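Local coordinates for uncharacterized protein GSU0716 (Geobacter sulfurreducens PCA, PDB 3BIJ) that is of unknown function but belongs to the caspase-like C14 peptidase family and is probably a cysteine-type endopeptidase, at residues I162-A172 and N211-F223. Residues are numbered along the deposited sequence; the frame is centred on the assembly and turned at random.
Sequences IRYRAMPQSVA and NQLSQDGAFNGAF
Tyr164 and Gln215 face each other as an antiparallel non-hydrogen-bonded pair in a short two-stranded arrangement, flanked by backbone bonds from Asp216 N to Arg163 O (2.6 Å) and from Arg165 N to Ser214 O (2.9 Å). On one side of it, Asp216 illustrates how a single carboxylate can be shared between two arginines. Arg163 NH2 and NE both reach its OD1 by weak, strongly bent bonds, within a salt bridge of 2.7 Å from NH2 to OD1; the bend at chi3 (-52°) curls the Arg163 chain back to this oxygen, its guanidinium plane almost perpendicular to the carboxylate. OD2 offers its anti lone pair to Arg165 NH1, 3.1 Å away and in the guanidinium plane, and takes a weak bond from Arg165 NE. In this caspase-like domain the strands form a small sheet separate from the central mixed sheet, and Arg165 NH2 ties the region to helix 29-42, by its salt bridge to Asp32, and to strand 127-133, by its bond to Asp133 O. Gly221 CA lies over one face of the Arg165 guanidinium. A leucine in place of Arg165 would probably leave Asp216 OD2 without its arginine partner and deprive Asp32 of this salt bridge. On the face that carries Tyr164 and Gln215, the Tyr164 ring receives Leu213 CD1 in a CH-pi contact, 4.1 Å from its centroid, while Leu213 CD2 touches Ala166 CB.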
loop_
_atom_site.group_PDB
_atom_site.type_symbol
_atom_site.label_atom_id
_atom_site.label_comp_id
_atom_site.label_asym_id
_atom_site.label_seq_id
_atom_site.Cartn_x
_atom_site.Cartn_y
_atom_site.Cartn_z
ATOM N N ILE A 162 -10.611 -10.966 6.178
ATOM C CA ILE A 162 -9.428 -11.796 6.426
ATOM C C ILE A 162 -9.295 -12.283 7.873
ATOM O O ILE A 162 -8.689 -11.605 8.705
ATOM C CB ILE A 162 -8.132 -11.039 6.082
ATOM C CG1 ILE A 162 -8.231 -10.466 4.669
ATOM C CG2 ILE A 162 -6.931 -11.977 6.199
ATOM C CD1 ILE A 162 -8.454 -11.504 3.602
ATOM N N ARG A 163 -9.843 -13.467 8.151
ATOM C CA ARG A 163 -9.796 -14.062 9.486
ATOM C C ARG A 163 -8.732 -15.151 9.605
ATOM O O ARG A 163 -8.538 -15.958 8.700
ATOM C CB ARG A 163 -11.153 -14.678 9.861
ATOM C CG ARG A 163 -12.329 -13.722 9.815
ATOM C CD ARG A 163 -13.651 -14.441 10.078
ATOM N NE ARG A 163 -13.829 -15.606 9.206
ATOM C CZ ARG A 163 -13.855 -15.558 7.874
ATOM N NH1 ARG A 163 -13.713 -14.398 7.248
ATOM N NH2 ARG A 163 -14.018 -16.668 7.162
ATOM N N TYR A 164 -8.059 -15.177 10.744
ATOM C CA TYR A 164 -7.036 -16.167 10.997
ATOM C C TYR A 164 -7.516 -17.053 12.145
ATOM O O TYR A 164 -8.175 -16.588 13.070
ATOM C CB TYR A 164 -5.732 -15.460 11.347
ATOM C CG TYR A 164 -5.103 -14.727 10.180
ATOM C CD1 TYR A 164 -4.476 -15.434 9.148
ATOM C CD2 TYR A 164 -5.082 -13.335 10.129
ATOM C CE1 TYR A 164 -3.831 -14.772 8.103
ATOM C CE2 TYR A 164 -4.439 -12.658 9.085
ATOM C CZ TYR A 164 -3.816 -13.384 8.084
ATOM O OH TYR A 164 -3.133 -12.750 7.079
ATOM N N ARG A 165 -7.180 -18.334 12.076
ATOM C CA ARG A 165 -7.608 -19.292 13.076
ATOM C C ARG A 165 -6.754 -19.320 14.333
ATOM O O ARG A 165 -6.343 -20.378 14.808
ATOM C CB ARG A 165 -7.687 -20.668 12.424
ATOM C CG ARG A 165 -8.734 -20.720 11.316
ATOM C CD ARG A 165 -8.846 -22.095 10.671
ATOM N NE ARG A 165 -9.971 -22.174 9.750
ATOM C CZ ARG A 165 -10.277 -23.243 9.026
ATOM N NH1 ARG A 165 -11.333 -23.206 8.219
ATOM N NH2 ARG A 165 -9.524 -24.341 9.110
ATOM N N ALA A 166 -6.496 -18.138 14.876
ATOM C CA ALA A 166 -5.709 -18.026 16.095
ATOM C C ALA A 166 -6.467 -17.152 17.082
ATOM O O ALA A 166 -6.989 -16.092 16.724
ATOM C CB ALA A 166 -4.355 -17.410 15.794
HETATM N N MSE A 167 -6.522 -17.597 18.329
HETATM C CA MSE A 167 -7.207 -16.836 19.351
HETATM C C MSE A 167 -6.355 -15.605 19.662
HETATM O O MSE A 167 -5.128 -15.706 19.803
HETATM C CB MSE A 167 -7.405 -17.703 20.597
HETATM C CG MSE A 167 -7.992 -16.978 21.789
HETATM SE SE MSE A 167 -8.375 -18.200 23.271
HETATM C CE MSE A 167 -6.555 -18.815 23.652
ATOM N N PRO A 168 -6.982 -14.416 19.724
ATOM C CA PRO A 168 -6.208 -13.207 20.024
ATOM C C PRO A 168 -5.585 -13.265 21.415
ATOM O O PRO A 168 -6.208 -13.736 22.364
ATOM C CB PRO A 168 -7.232 -12.089 19.858
ATOM C CG PRO A 168 -8.536 -12.771 20.093
ATOM C CD PRO A 168 -8.376 -14.077 19.395
ATOM N N GLN A 169 -4.353 -12.787 21.528
ATOM C CA GLN A 169 -3.638 -12.822 22.793
ATOM C C GLN A 169 -4.418 -12.261 23.965
ATOM O O GLN A 169 -4.342 -12.784 25.076
ATOM C CB GLN A 169 -2.310 -12.091 22.664
ATOM C CG GLN A 169 -1.351 -12.769 21.715
ATOM C CD GLN A 169 0.007 -12.106 21.702
ATOM O OE1 GLN A 169 0.910 -12.543 20.990
ATOM N NE2 GLN A 169 0.162 -11.042 22.493
ATOM N N SER A 170 -5.165 -11.191 23.738
ATOM C CA SER A 170 -5.939 -10.622 24.829
ATOM C C SER A 170 -6.917 -11.649 25.396
ATOM O O SER A 170 -6.987 -11.851 26.609
ATOM C CB SER A 170 -6.675 -9.390 24.341
ATOM O OG SER A 170 -5.718 -8.445 23.901
ATOM N N VAL A 171 -7.658 -12.307 24.507
ATOM C CA VAL A 171 -8.619 -13.323 24.901
ATOM C C VAL A 171 -7.925 -14.498 25.575
ATOM O O VAL A 171 -8.448 -15.063 26.529
ATOM C CB VAL A 171 -9.395 -13.851 23.679
ATOM C CG1 VAL A 171 -10.279 -15.031 24.082
ATOM C CG2 VAL A 171 -10.244 -12.741 23.090
ATOM N N ALA A 172 -6.749 -14.867 25.082
ATOM C CA ALA A 172 -6.015 -15.987 25.650
ATOM C C ALA A 172 -5.734 -15.775 27.134
ATOM O O ALA A 172 -5.909 -16.691 27.937
ATOM C CB ALA A 172 -4.717 -16.187 24.905
ATOM N N ASN A 211 5.825 -19.470 12.640
ATOM C CA ASN A 211 5.935 -18.026 12.556
ATOM C C ASN A 211 4.866 -17.470 11.628
ATOM O O ASN A 211 4.916 -16.305 11.242
ATOM C CB ASN A 211 7.312 -17.603 12.039
ATOM C CG ASN A 211 7.565 -18.046 10.611
ATOM O OD1 ASN A 211 8.390 -17.459 9.913
ATOM N ND2 ASN A 211 6.866 -19.093 10.172
ATOM N N GLN A 212 3.901 -18.301 11.250
ATOM C CA GLN A 212 2.842 -17.830 10.361
ATOM C C GLN A 212 1.473 -18.003 10.998
ATOM O O GLN A 212 1.360 -18.482 12.122
ATOM C CB GLN A 212 2.888 -18.577 9.026
ATOM C CG GLN A 212 4.185 -18.402 8.261
ATOM C CD GLN A 212 4.221 -19.260 7.030
ATOM O OE1 GLN A 212 3.859 -20.434 7.084
ATOM N NE2 GLN A 212 4.657 -18.688 5.907
ATOM N N LEU A 213 0.440 -17.586 10.275
ATOM C CA LEU A 213 -0.933 -17.713 10.745
ATOM C C LEU A 213 -1.710 -18.410 9.655
ATOM O O LEU A 213 -1.368 -18.285 8.476
ATOM C CB LEU A 213 -1.558 -16.345 11.002
ATOM C CG LEU A 213 -1.118 -15.571 12.241
ATOM C CD1 LEU A 213 -1.958 -14.324 12.322
ATOM C CD2 LEU A 213 -1.295 -16.417 13.507
ATOM N N SER A 214 -2.749 -19.144 10.047
ATOM C CA SER A 214 -3.587 -19.873 9.092
ATOM C C SER A 214 -4.852 -19.102 8.786
ATOM O O SER A 214 -5.595 -18.723 9.688
ATOM C CB SER A 214 -3.951 -21.257 9.635
ATOM O OG SER A 214 -2.835 -22.116 9.582
ATOM N N GLN A 215 -5.107 -18.894 7.505
ATOM C CA GLN A 215 -6.267 -18.134 7.091
ATOM C C GLN A 215 -7.570 -18.930 7.044
ATOM O O GLN A 215 -7.604 -20.067 6.582
ATOM C CB GLN A 215 -5.980 -17.505 5.738
ATOM C CG GLN A 215 -6.884 -16.366 5.416
ATOM C CD GLN A 215 -6.380 -15.554 4.245
ATOM O OE1 GLN A 215 -5.281 -14.983 4.294
ATOM N NE2 GLN A 215 -7.184 -15.491 3.177
ATOM N N ASP A 216 -8.638 -18.327 7.549
ATOM C CA ASP A 216 -9.948 -18.953 7.547
ATOM C C ASP A 216 -10.720 -18.415 6.348
ATOM O O ASP A 216 -11.152 -17.264 6.354
ATOM C CB ASP A 216 -10.707 -18.600 8.820
ATOM C CG ASP A 216 -12.145 -19.095 8.796
ATOM O OD1 ASP A 216 -13.068 -18.310 9.107
ATOM O OD2 ASP A 216 -12.360 -20.278 8.471
ATOM N N GLY A 217 -10.887 -19.237 5.321
ATOM C CA GLY A 217 -11.622 -18.798 4.150
ATOM C C GLY A 217 -13.116 -18.754 4.419
ATOM O O GLY A 217 -13.555 -19.064 5.531
ATOM N N ALA A 218 -13.904 -18.378 3.413
ATOM C CA ALA A 218 -15.355 -18.310 3.588
ATOM C C ALA A 218 -16.043 -19.671 3.456
ATOM O O ALA A 218 -17.140 -19.861 3.988
ATOM C CB ALA A 218 -15.955 -17.324 2.599
ATOM N N PHE A 219 -15.398 -20.617 2.765
ATOM C CA PHE A 219 -15.973 -21.956 2.582
ATOM C C PHE A 219 -15.109 -23.135 3.024
ATOM O O PHE A 219 -15.525 -24.288 2.935
ATOM C CB PHE A 219 -16.405 -22.136 1.135
ATOM C CG PHE A 219 -17.232 -21.001 0.636
ATOM C CD1 PHE A 219 -16.618 -19.902 0.031
ATOM C CD2 PHE A 219 -18.613 -20.974 0.857
ATOM C CE1 PHE A 219 -17.356 -18.790 -0.341
ATOM C CE2 PHE A 219 -19.363 -19.867 0.491
ATOM C CZ PHE A 219 -18.734 -18.766 -0.110
ATOM N N ASN A 220 -13.898 -22.826 3.468
ATOM C CA ASN A 220 -12.949 -23.783 4.024
ATOM C C ASN A 220 -11.616 -23.067 4.204
ATOM O O ASN A 220 -11.366 -22.033 3.576
ATOM C CB ASN A 220 -12.802 -25.077 3.189
ATOM C CG ASN A 220 -12.774 -24.836 1.723
ATOM O OD1 ASN A 220 -12.227 -23.834 1.262
ATOM N ND2 ASN A 220 -13.346 -25.767 0.960
ATOM N N GLY A 221 -10.790 -23.590 5.102
ATOM C CA GLY A 221 -9.508 -22.971 5.365
ATOM C C GLY A 221 -8.674 -22.826 4.108
ATOM O O GLY A 221 -8.878 -23.535 3.130
ATOM N N ALA A 222 -7.735 -21.896 4.121
ATOM C CA ALA A 222 -6.889 -21.713 2.962
ATOM C C ALA A 222 -6.177 -23.037 2.690
ATOM O O ALA A 222 -6.150 -23.519 1.559
ATOM C CB ALA A 222 -5.866 -20.600 3.225
ATOM N N PHE A 223 -5.605 -23.623 3.735
ATOM C CA PHE A 223 -4.894 -24.891 3.598
ATOM C C PHE A 223 -5.824 -26.016 3.110
ATOM O O PHE A 223 -5.569 -26.660 2.089
ATOM C CB PHE A 223 -4.248 -25.287 4.938
ATOM C CG PHE A 223 -3.791 -26.721 4.991
ATOM C CD1 PHE A 223 -2.977 -27.256 3.990
ATOM C CD2 PHE A 223 -4.182 -27.543 6.040
ATOM C CE1 PHE A 223 -2.562 -28.593 4.037
ATOM C CE2 PHE A 223 -3.778 -28.874 6.098
ATOM C CZ PHE A 223 -2.967 -29.401 5.095
#